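Long-range contacts in ATP-dependent RNA helicase HrpB (PDB 6EUD), which hydrolyses ATP to ADP and phosphate as a bacterial DExH-box NTPase of the RNA helicase type: residues A[37-42]-A[72-77]; A[53-58]-A[100-105]; A[66-71]-A[81-86]; A[123-128]-A[137-142]. All blocks are in the same frame, centred on the assembly; numbering follows the deposited sequence.

Contact 1. Residues A[37-42]-A[72-77]; sequences STWLPL and AELLNE
Leu42 comes up against the C-terminal end of helix 61-74 and spreads its two methyls over different residues there. CD1 rests on the CB of Leu74 at 3.7 Å. CD2 meets Leu75 CD1, also at 3.7 Å, the two leucine side chains sliding past one another in opposite directions. The CG of Leu42 stands beside its own backbone N (chi1 -63°), and chi2 (174°) then places the methyls. The tight, buried side of the contact is Leu42 itself: Leu71, one turn earlier in helix 61-74, packs on it as well as on Pro41. The residues lie in the ATPase core of the helicase, just where the P-loop passes into helix 40-45. Ser37 is the last residue of the predicted ATP-binding loop, and its OG is hydrogen-bonded to Asp126 OD1 of the DEFH box. The solvent side lies at Trp39. There Leu74 CD1 approaches the indole at its edge, near the ring plane, 3.5 Å from Trp39 CD1, and the two side chains cross at about a right angle. The same methyl lies 3.9 Å from Thr38 O. Leu74 and Leu75 are exposed and Trp39 partly so; no hydrogen bond spans the two segments. Beyond Leu75 the chain turns away through a Schellman motif, with Asn76 at positive phi (57°) and Glu77 N bonded back to Ala72 O at 2.9 Å.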
# COMPACT_ATOMS: atom_id res chain seq x y z
N SER A 37 -5.68 -29.99 -10.77
CA SER A 37 -6.98 -29.33 -10.65
C SER A 37 -8.11 -30.18 -11.24
O SER A 37 -9.21 -30.26 -10.67
CB SER A 37 -6.93 -27.97 -11.36
OG SER A 37 -5.72 -27.28 -11.07
N THR A 38 -7.83 -30.80 -12.38
CA THR A 38 -8.85 -31.49 -13.16
C THR A 38 -8.91 -32.99 -12.86
O THR A 38 -9.54 -33.76 -13.58
CB THR A 38 -8.60 -31.30 -14.67
OG1 THR A 38 -7.23 -31.62 -14.97
CG2 THR A 38 -8.88 -29.86 -15.07
N TRP A 39 -8.26 -33.40 -11.78
CA TRP A 39 -8.29 -34.80 -11.41
C TRP A 39 -8.28 -34.95 -9.91
O TRP A 39 -9.25 -35.40 -9.32
CB TRP A 39 -7.12 -35.56 -12.02
CG TRP A 39 -7.26 -37.05 -11.93
CD1 TRP A 39 -8.07 -37.83 -12.69
CD2 TRP A 39 -6.56 -37.93 -11.04
NE1 TRP A 39 -7.93 -39.15 -12.32
CE2 TRP A 39 -7.01 -39.24 -11.32
CE3 TRP A 39 -5.60 -37.74 -10.04
CZ2 TRP A 39 -6.53 -40.35 -10.63
CZ3 TRP A 39 -5.12 -38.86 -9.35
CH2 TRP A 39 -5.59 -40.15 -9.65
N LEU A 40 -7.18 -34.52 -9.29
CA LEU A 40 -6.90 -34.77 -7.88
C LEU A 40 -8.07 -34.56 -6.87
O LEU A 40 -8.19 -35.32 -5.91
CB LEU A 40 -5.70 -33.93 -7.44
CG LEU A 40 -5.12 -34.25 -6.06
CD1 LEU A 40 -4.97 -35.75 -5.83
CD2 LEU A 40 -3.79 -33.55 -5.88
N PRO A 41 -8.92 -33.53 -7.08
CA PRO A 41 -10.04 -33.36 -6.14
C PRO A 41 -10.94 -34.59 -5.91
O PRO A 41 -11.20 -34.91 -4.75
CB PRO A 41 -10.85 -32.24 -6.79
CG PRO A 41 -9.83 -31.41 -7.45
CD PRO A 41 -8.80 -32.36 -7.97
N LEU A 42 -11.39 -35.25 -6.97
CA LEU A 42 -12.27 -36.41 -6.86
C LEU A 42 -11.69 -37.51 -5.98
O LEU A 42 -12.42 -38.21 -5.28
CB LEU A 42 -12.56 -36.97 -8.25
CG LEU A 42 -13.31 -36.09 -9.23
CD1 LEU A 42 -13.37 -36.77 -10.59
CD2 LEU A 42 -14.71 -35.77 -8.71
N ALA A 72 -16.36 -32.70 -13.73
CA ALA A 72 -17.68 -33.31 -13.76
C ALA A 72 -17.79 -34.38 -14.85
O ALA A 72 -18.50 -35.37 -14.70
CB ALA A 72 -18.75 -32.24 -13.95
N GLU A 73 -17.08 -34.17 -15.96
CA GLU A 73 -17.07 -35.12 -17.06
C GLU A 73 -16.44 -36.45 -16.64
O GLU A 73 -16.80 -37.50 -17.17
CB GLU A 73 -16.31 -34.56 -18.27
CG GLU A 73 -16.97 -33.34 -18.90
CD GLU A 73 -16.10 -32.71 -19.98
OE1 GLU A 73 -15.15 -33.36 -20.45
OE2 GLU A 73 -16.37 -31.54 -20.34
N LEU A 74 -15.51 -36.39 -15.69
CA LEU A 74 -14.84 -37.60 -15.20
C LEU A 74 -15.82 -38.50 -14.46
O LEU A 74 -15.72 -39.73 -14.55
CB LEU A 74 -13.67 -37.24 -14.29
CG LEU A 74 -12.36 -36.84 -14.98
CD1 LEU A 74 -11.17 -37.27 -14.14
CD2 LEU A 74 -12.28 -37.45 -16.38
N LEU A 75 -16.76 -37.89 -13.74
CA LEU A 75 -17.82 -38.65 -13.09
C LEU A 75 -19.05 -38.81 -14.00
O LEU A 75 -20.07 -39.35 -13.58
CB LEU A 75 -18.23 -37.97 -11.77
CG LEU A 75 -17.34 -38.17 -10.54
CD1 LEU A 75 -17.96 -37.49 -9.33
CD2 LEU A 75 -17.13 -39.65 -10.27
N ASN A 76 -18.92 -38.33 -15.24
CA ASN A 76 -20.00 -38.37 -16.24
C ASN A 76 -21.27 -37.67 -15.76
O ASN A 76 -22.38 -38.17 -15.96
CB ASN A 76 -20.31 -39.81 -16.64
CG ASN A 76 -19.28 -40.39 -17.58
OD1 ASN A 76 -18.66 -41.41 -17.30
ND2 ASN A 76 -19.07 -39.71 -18.71
N GLU A 77 -21.08 -36.52 -15.14
CA GLU A 77 -22.19 -35.67 -14.71
C GLU A 77 -21.97 -34.26 -15.24
O GLU A 77 -20.87 -33.91 -15.63
CB GLU A 77 -22.31 -35.66 -13.18
CG GLU A 77 -22.11 -37.03 -12.54
CD GLU A 77 -22.32 -37.04 -11.04
OE1 GLU A 77 -23.19 -36.30 -10.53
OE2 GLU A 77 -21.58 -37.77 -10.34

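Contact 2. Residues A[53-58]-A[100-105]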
# COMPACT_ATOMS: atom_id res chain seq x y z
N LYS A 53 -17.50 -32.20 2.99
CA LYS A 53 -17.38 -31.40 1.77
C LYS A 53 -15.95 -30.94 1.52
O LYS A 53 -15.14 -30.87 2.45
CB LYS A 53 -18.31 -30.19 1.85
CG LYS A 53 -19.43 -30.21 0.83
CD LYS A 53 -20.71 -29.71 1.48
CE LYS A 53 -21.79 -29.41 0.44
NZ LYS A 53 -21.87 -30.46 -0.59
N ILE A 54 -15.63 -30.64 0.27
CA ILE A 54 -14.33 -30.07 -0.10
C ILE A 54 -14.53 -28.81 -0.92
O ILE A 54 -15.29 -28.81 -1.88
CB ILE A 54 -13.48 -31.05 -0.93
CG1 ILE A 54 -13.32 -32.38 -0.21
CG2 ILE A 54 -12.13 -30.42 -1.26
CD1 ILE A 54 -12.60 -33.43 -1.04
N ILE A 55 -13.85 -27.73 -0.53
CA ILE A 55 -13.96 -26.47 -1.27
C ILE A 55 -12.70 -26.23 -2.09
O ILE A 55 -11.58 -26.39 -1.59
CB ILE A 55 -14.18 -25.27 -0.34
CG1 ILE A 55 -15.29 -25.55 0.68
CG2 ILE A 55 -14.52 -24.04 -1.17
CD1 ILE A 55 -16.67 -25.66 0.08
N LEU A 56 -12.89 -25.85 -3.35
CA LEU A 56 -11.78 -25.59 -4.26
C LEU A 56 -11.81 -24.16 -4.78
O LEU A 56 -12.60 -23.84 -5.68
CB LEU A 56 -11.81 -26.57 -5.44
CG LEU A 56 -10.70 -26.43 -6.47
CD1 LEU A 56 -9.34 -26.63 -5.82
CD2 LEU A 56 -10.90 -27.41 -7.60
N LEU A 57 -10.95 -23.31 -4.20
CA LEU A 57 -10.84 -21.90 -4.59
C LEU A 57 -10.05 -21.76 -5.87
O LEU A 57 -8.96 -22.32 -5.99
CB LEU A 57 -10.18 -21.07 -3.48
CG LEU A 57 -9.92 -19.59 -3.84
CD1 LEU A 57 -11.22 -18.85 -4.09
CD2 LEU A 57 -9.09 -18.87 -2.78
N GLU A 58 -10.58 -20.99 -6.82
CA GLU A 58 -9.87 -20.68 -8.05
C GLU A 58 -9.73 -19.17 -8.19
O GLU A 58 -10.61 -18.43 -7.80
CB GLU A 58 -10.61 -21.28 -9.26
CG GLU A 58 -10.71 -22.81 -9.23
CD GLU A 58 -9.37 -23.50 -9.41
OE1 GLU A 58 -8.47 -22.89 -10.04
OE2 GLU A 58 -9.21 -24.66 -8.94
N GLU A 100 -17.26 -28.19 -4.12
CA GLU A 100 -17.63 -26.90 -4.68
C GLU A 100 -16.39 -26.16 -5.16
O GLU A 100 -15.36 -26.14 -4.48
CB GLU A 100 -18.42 -26.08 -3.65
CG GLU A 100 -19.74 -26.73 -3.25
CD GLU A 100 -20.54 -25.92 -2.24
OE1 GLU A 100 -20.00 -24.92 -1.71
OE2 GLU A 100 -21.71 -26.27 -1.96
N VAL A 101 -16.48 -25.56 -6.35
CA VAL A 101 -15.37 -24.82 -6.93
C VAL A 101 -15.72 -23.34 -6.95
O VAL A 101 -16.46 -22.88 -7.82
CB VAL A 101 -15.04 -25.29 -8.37
CG1 VAL A 101 -13.78 -24.60 -8.88
CG2 VAL A 101 -14.87 -26.81 -8.41
N VAL A 102 -15.18 -22.59 -6.00
CA VAL A 102 -15.58 -21.21 -5.78
C VAL A 102 -14.54 -20.20 -6.26
O VAL A 102 -13.38 -20.56 -6.49
CB VAL A 102 -15.87 -20.97 -4.28
CG1 VAL A 102 -16.90 -21.96 -3.78
CG2 VAL A 102 -14.58 -21.08 -3.47
N THR A 103 -14.97 -18.95 -6.42
CA THR A 103 -14.09 -17.85 -6.83
C THR A 103 -14.73 -16.49 -6.57
O THR A 103 -15.86 -16.40 -6.10
CB THR A 103 -13.76 -17.90 -8.30
OG1 THR A 103 -12.89 -16.81 -8.63
CG2 THR A 103 -15.03 -17.78 -9.12
N GLU A 104 -14.00 -15.43 -6.91
CA GLU A 104 -14.48 -14.05 -6.78
C GLU A 104 -14.97 -13.68 -5.37
O GLU A 104 -16.03 -13.06 -5.22
CB GLU A 104 -15.61 -13.80 -7.78
CG GLU A 104 -15.15 -13.82 -9.22
CD GLU A 104 -16.29 -13.64 -10.20
OE1 GLU A 104 -16.07 -12.93 -11.20
OE2 GLU A 104 -17.39 -14.19 -9.97
N GLY A 105 -14.19 -14.04 -4.35
CA GLY A 105 -14.49 -13.68 -2.98
C GLY A 105 -15.53 -14.55 -2.30
O GLY A 105 -15.86 -14.31 -1.14
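Leu56 and Val101 form the middle pair of a parallel pairing in which strands 53-57 and 100-102 run 27° apart. Leu56 N gives its hydrogen to Glu100 O at 2.7 Å, and Leu56 O takes that of Val102 N at 2.9 Å. The second bond is the more bent, its donor 40° above the carbonyl plane. On one face, Ile55 CG2 touches Val102 CG2 at 3.7 Å, and Leu107 and Met110 of helix 106-113 cover them. Glu100 extends beside Ile55, its OE1 held by a salt bridge to Arg86. These are inner strands of the RecA-like sheet, and the Thr-Glu-Gly at 103-105 falls where DEAH/RHA helicases carry motif Ib. On the face of Leu56 and Val101, Val101 CG1 meets Glu58 CG at 3.6 Å, under helix 61-74. Further along, Glu58 N bonds to Val102 O at 2.9 Å. Next to this bond Thr103 OG1, anti to its backbone N (chi1 -179°), donates to Glu58 O at 2.9 Å. An alanine here would probably leave Glu58 O without its hydroxyl partner.

Contact 3. Residues A[66-71]-A[81-86]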
# COMPACT_ATOMS: atom_id res chain seq x y z
N ASN A 66 -13.85 -23.92 -15.63
CA ASN A 66 -13.10 -24.93 -16.36
C ASN A 66 -12.88 -26.17 -15.49
O ASN A 66 -13.12 -27.29 -15.93
CB ASN A 66 -11.76 -24.38 -16.84
CG ASN A 66 -11.87 -23.69 -18.17
OD1 ASN A 66 -12.79 -23.96 -18.94
ND2 ASN A 66 -10.94 -22.78 -18.44
N VAL A 67 -12.46 -25.94 -14.25
CA VAL A 67 -12.19 -27.03 -13.32
C VAL A 67 -13.45 -27.82 -12.94
O VAL A 67 -13.44 -29.05 -12.96
CB VAL A 67 -11.53 -26.49 -12.03
CG1 VAL A 67 -11.12 -27.62 -11.12
CG2 VAL A 67 -10.33 -25.64 -12.40
N ALA A 68 -14.52 -27.11 -12.61
CA ALA A 68 -15.80 -27.70 -12.19
C ALA A 68 -16.48 -28.49 -13.30
O ALA A 68 -17.04 -29.56 -13.05
CB ALA A 68 -16.73 -26.63 -11.68
N GLN A 69 -16.46 -27.95 -14.52
CA GLN A 69 -17.07 -28.62 -15.67
C GLN A 69 -16.24 -29.82 -16.15
O GLN A 69 -16.79 -30.87 -16.49
CB GLN A 69 -17.28 -27.62 -16.82
CG GLN A 69 -17.92 -28.22 -18.06
CD GLN A 69 -16.89 -28.79 -19.03
OE1 GLN A 69 -15.69 -28.52 -18.92
NE2 GLN A 69 -17.36 -29.60 -19.98
N ARG A 70 -14.92 -29.65 -16.17
CA ARG A 70 -14.03 -30.71 -16.64
C ARG A 70 -13.99 -31.88 -15.67
O ARG A 70 -13.93 -33.03 -16.09
CB ARG A 70 -12.62 -30.17 -16.87
CG ARG A 70 -12.47 -29.34 -18.13
CD ARG A 70 -11.14 -29.62 -18.80
NE ARG A 70 -10.79 -31.04 -18.71
CZ ARG A 70 -11.33 -32.00 -19.46
NH1 ARG A 70 -12.26 -31.71 -20.36
NH2 ARG A 70 -10.94 -33.26 -19.30
N LEU A 71 -14.01 -31.57 -14.38
CA LEU A 71 -13.96 -32.59 -13.34
C LEU A 71 -15.29 -33.33 -13.24
O LEU A 71 -15.36 -34.46 -12.73
CB LEU A 71 -13.58 -31.96 -12.00
CG LEU A 71 -13.26 -32.84 -10.79
CD1 LEU A 71 -11.76 -32.90 -10.55
CD2 LEU A 71 -13.95 -32.29 -9.57
N ASP A 81 -23.93 -30.70 -9.88
CA ASP A 81 -24.29 -32.01 -9.40
C ASP A 81 -23.04 -32.83 -9.02
O ASP A 81 -22.26 -33.18 -9.89
CB ASP A 81 -25.18 -32.69 -10.49
CG ASP A 81 -25.27 -34.21 -10.37
OD1 ASP A 81 -25.02 -34.76 -9.28
OD2 ASP A 81 -25.68 -34.87 -11.37
N THR A 82 -22.87 -33.11 -7.72
CA THR A 82 -21.69 -33.73 -7.07
C THR A 82 -20.41 -32.90 -7.17
O THR A 82 -19.59 -32.93 -6.26
CB THR A 82 -21.35 -35.12 -7.59
OG1 THR A 82 -21.51 -35.18 -9.00
CG2 THR A 82 -22.25 -36.14 -6.94
N VAL A 83 -20.22 -32.22 -8.30
CA VAL A 83 -19.18 -31.20 -8.41
C VAL A 83 -19.92 -29.94 -8.75
O VAL A 83 -20.65 -29.90 -9.75
CB VAL A 83 -18.12 -31.50 -9.48
CG1 VAL A 83 -17.13 -30.34 -9.60
CG2 VAL A 83 -17.41 -32.82 -9.19
N GLY A 84 -19.78 -28.93 -7.91
CA GLY A 84 -20.47 -27.68 -8.12
C GLY A 84 -19.51 -26.51 -8.13
O GLY A 84 -18.31 -26.67 -7.92
N TYR A 85 -20.05 -25.32 -8.40
CA TYR A 85 -19.27 -24.09 -8.40
C TYR A 85 -20.11 -22.93 -7.85
O TYR A 85 -21.34 -22.98 -7.87
CB TYR A 85 -18.75 -23.78 -9.82
CG TYR A 85 -19.82 -23.47 -10.85
CD1 TYR A 85 -20.37 -22.19 -10.95
CD2 TYR A 85 -20.29 -24.44 -11.73
CE1 TYR A 85 -21.35 -21.89 -11.88
CE2 TYR A 85 -21.27 -24.15 -12.67
CZ TYR A 85 -21.79 -22.87 -12.73
OH TYR A 85 -22.77 -22.57 -13.66
N ARG A 86 -19.43 -21.89 -7.35
CA ARG A 86 -20.09 -20.65 -6.91
C ARG A 86 -19.29 -19.44 -7.40
O ARG A 86 -18.06 -19.44 -7.35
CB ARG A 86 -20.21 -20.60 -5.39
CG ARG A 86 -21.09 -21.66 -4.79
CD ARG A 86 -21.09 -21.57 -3.28
NE ARG A 86 -21.75 -22.72 -2.69
CZ ARG A 86 -23.06 -22.78 -2.46
NH1 ARG A 86 -23.82 -21.75 -2.78
NH2 ARG A 86 -23.59 -23.87 -1.93
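Ala68 and Leu71 of helix 61-74 lie on Val83 and Tyr85 of strand 83-87 in a buried helix-on-sheet contact without hydrogen bonds, near one edge of the sheet. The helix runs nearly antiparallel to the strand, at 164°, and the axes of the two short segments come within 7.8 Å. A small residue permits such closeness: Ala68 points at the strand, and its CB sits 4.0 Å from Tyr85 CB and 4.1 Å from Gly84 O. Val83 and Tyr85 both turn toward the helix. Gly84 stands between them and has no side chain to add, while its backbone is bonded to Leu99 and Val101 of the next strand. Helix 61-74 is the connection of a beta-alpha-beta crossover within the RecA-like domain. It leads from strand 53-57 to the parallel strand 83-87, and strand 99-102 fits between the two in the sheet. Leu71 adds a second point of contact. Its CD2 methyl lies in the fork of Val83, 3.5 Å from CG2 and 3.7 Å from CG1, the two side chains crossing at about a right angle. Val83 has CG1 anti to its backbone N (chi1 176°), and this methyl also reaches the helix backbone, 3.5 Å from Ala68 O. The Tyr85 ring is met obliquely by Ala68 CB, nearest at CD2. Leu42 of helix 40-45 touches Val83, and Leu99 of the neighbouring strand packs on both Leu71 and Val83.

Contact 4. Residues A[123-128]-A[137-142]; sequences VILDEF and LALALL
Leu142 N is hydrogen-bonded to Ala138 O at 3.0 Å, and this helical turn sets the two side chains on the face of helix 133-145 that looks at strand 120-125. No hydrogen bond links the two segments, and hydrocarbon does all the joining. Leu125 touches three residues of the helix. Its CD1 lies 4.0 Å from Leu139 CB, the two side chains meeting at about a right angle, while CD2 has Ala138 CB at 4.1 Å and Leu142 CD1 at 4.2 Å. An alanine in place of Leu125 would probably open a gap among Ala138, Leu139 and Leu142 and leave Leu107 of helix 106-113 with less to pack on. Toward the start of the strand, Val123 CG1 touches Leu142 CD1 at 3.7 Å. At the other end, after the chain has left the strand, Phe128 closes the row. Its CG is anti to the backbone N (chi1 -169°); the residue is directed toward the helix, and Phe128 CZ meets Leu139 CD2 at 3.7 Å, obliquely. Ile157 of strand 154-159 packs on both Phe128 and Leu139. Strand and helix run roughly antiparallel, at 150°, as the first two elements of the beta-alpha-beta unit that ends in strand 154-159. While Leu125 and Phe128 turn toward the helix, Asp126 and Glu127 face the P-loop, where Glu127 makes a salt bridge to Lys36: the DEFH box, the Walker B motif (motif II) of a DExH helicase, at the C-terminal end of its strand.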
# COMPACT_ATOMS: atom_id res chain seq x y z
N VAL A 123 -10.33 -27.90 2.64
CA VAL A 123 -10.35 -26.79 1.71
C VAL A 123 -9.07 -26.80 0.87
O VAL A 123 -7.98 -27.02 1.40
CB VAL A 123 -10.51 -25.43 2.44
CG1 VAL A 123 -10.61 -24.30 1.45
CG2 VAL A 123 -11.75 -25.46 3.34
N ILE A 124 -9.23 -26.59 -0.44
CA ILE A 124 -8.10 -26.55 -1.36
C ILE A 124 -7.93 -25.17 -2.00
O ILE A 124 -8.85 -24.66 -2.65
CB ILE A 124 -8.26 -27.59 -2.48
CG1 ILE A 124 -8.60 -28.96 -1.88
CG2 ILE A 124 -7.00 -27.64 -3.34
CD1 ILE A 124 -8.87 -30.02 -2.91
N LEU A 125 -6.75 -24.57 -1.81
CA LEU A 125 -6.41 -23.29 -2.40
C LEU A 125 -5.55 -23.49 -3.63
O LEU A 125 -4.34 -23.75 -3.53
CB LEU A 125 -5.69 -22.40 -1.39
CG LEU A 125 -6.37 -22.14 -0.05
CD1 LEU A 125 -5.51 -21.27 0.83
CD2 LEU A 125 -7.72 -21.50 -0.27
N ASP A 126 -6.16 -23.36 -4.81
CA ASP A 126 -5.47 -23.67 -6.05
C ASP A 126 -4.76 -22.45 -6.63
O ASP A 126 -5.11 -21.32 -6.31
CB ASP A 126 -6.47 -24.25 -7.05
CG ASP A 126 -5.80 -25.03 -8.15
OD1 ASP A 126 -6.38 -25.13 -9.25
OD2 ASP A 126 -4.68 -25.55 -7.93
N GLU A 127 -3.76 -22.70 -7.47
CA GLU A 127 -2.94 -21.65 -8.09
C GLU A 127 -2.42 -20.67 -7.04
O GLU A 127 -2.43 -19.47 -7.25
CB GLU A 127 -3.73 -20.92 -9.17
CG GLU A 127 -4.47 -21.85 -10.12
CD GLU A 127 -3.55 -22.78 -10.91
OE1 GLU A 127 -2.43 -22.36 -11.27
OE2 GLU A 127 -3.94 -23.94 -11.17
N PHE A 128 -1.94 -21.20 -5.92
CA PHE A 128 -1.52 -20.35 -4.81
C PHE A 128 -0.29 -19.49 -5.12
O PHE A 128 -0.09 -18.44 -4.51
CB PHE A 128 -1.22 -21.19 -3.56
CG PHE A 128 -1.05 -20.36 -2.32
CD1 PHE A 128 0.21 -20.00 -1.88
CD2 PHE A 128 -2.16 -19.90 -1.63
CE1 PHE A 128 0.36 -19.20 -0.75
CE2 PHE A 128 -2.02 -19.10 -0.51
CZ PHE A 128 -0.74 -18.75 -0.08
N LEU A 137 -6.03 -13.90 1.94
CA LEU A 137 -7.07 -13.68 2.93
C LEU A 137 -7.74 -15.01 3.28
O LEU A 137 -7.91 -15.31 4.46
CB LEU A 137 -8.09 -12.67 2.42
CG LEU A 137 -9.27 -12.45 3.36
CD1 LEU A 137 -8.78 -12.13 4.76
CD2 LEU A 137 -10.21 -11.37 2.83
N ALA A 138 -8.08 -15.83 2.29
CA ALA A 138 -8.61 -17.18 2.56
C ALA A 138 -7.67 -18.01 3.45
O ALA A 138 -8.11 -18.66 4.38
CB ALA A 138 -8.87 -17.93 1.28
N LEU A 139 -6.38 -17.98 3.14
CA LEU A 139 -5.41 -18.71 3.95
C LEU A 139 -5.41 -18.28 5.42
O LEU A 139 -5.41 -19.12 6.31
CB LEU A 139 -4.00 -18.55 3.37
CG LEU A 139 -2.95 -19.33 4.15
CD1 LEU A 139 -3.34 -20.79 4.19
CD2 LEU A 139 -1.58 -19.17 3.52
N ALA A 140 -5.40 -16.97 5.66
CA ALA A 140 -5.39 -16.41 7.02
C ALA A 140 -6.64 -16.79 7.83
O ALA A 140 -6.53 -17.13 9.02
CB ALA A 140 -5.25 -14.90 6.96
N LEU A 141 -7.81 -16.72 7.19
CA LEU A 141 -9.06 -17.09 7.84
C LEU A 141 -9.07 -18.56 8.17
O LEU A 141 -9.39 -18.96 9.29
CB LEU A 141 -10.25 -16.73 6.95
CG LEU A 141 -10.41 -15.23 6.73
CD1 LEU A 141 -11.38 -14.92 5.62
CD2 LEU A 141 -10.86 -14.57 8.02
N LEU A 142 -8.69 -19.38 7.20
CA LEU A 142 -8.69 -20.83 7.39
C LEU A 142 -7.71 -21.31 8.47
O LEU A 142 -7.96 -22.30 9.15
CB LEU A 142 -8.39 -21.51 6.07
CG LEU A 142 -9.53 -21.38 5.06
CD1 LEU A 142 -9.09 -21.79 3.67
CD2 LEU A 142 -10.73 -22.20 5.54

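Overall arrangement
All four contacts belong to the RecA-like ATPase domain, but at different depths. Contacts 2, 3 and 4 are buried and share one sheet, through strands 83-87, 99-102, 53-57 and 120-125, neighbours in that order. Contact 1 is the surface member, and it uses the same helix 61-74 as contact 3. Chemistry follows place: contact 2 pairs strands by backbone hydrogen bonds, whereas contacts 1, 3 and 4 bring helices against their neighbours through apolar side chains, with no hydrogen bonds between their segments. Polar links run between contacts: Ser37 of contact 1 to Asp126 of contact 4, Glu100 of contact 2 to Arg86 of contact 3. Glu58 and Asp126, like charges, lie close together.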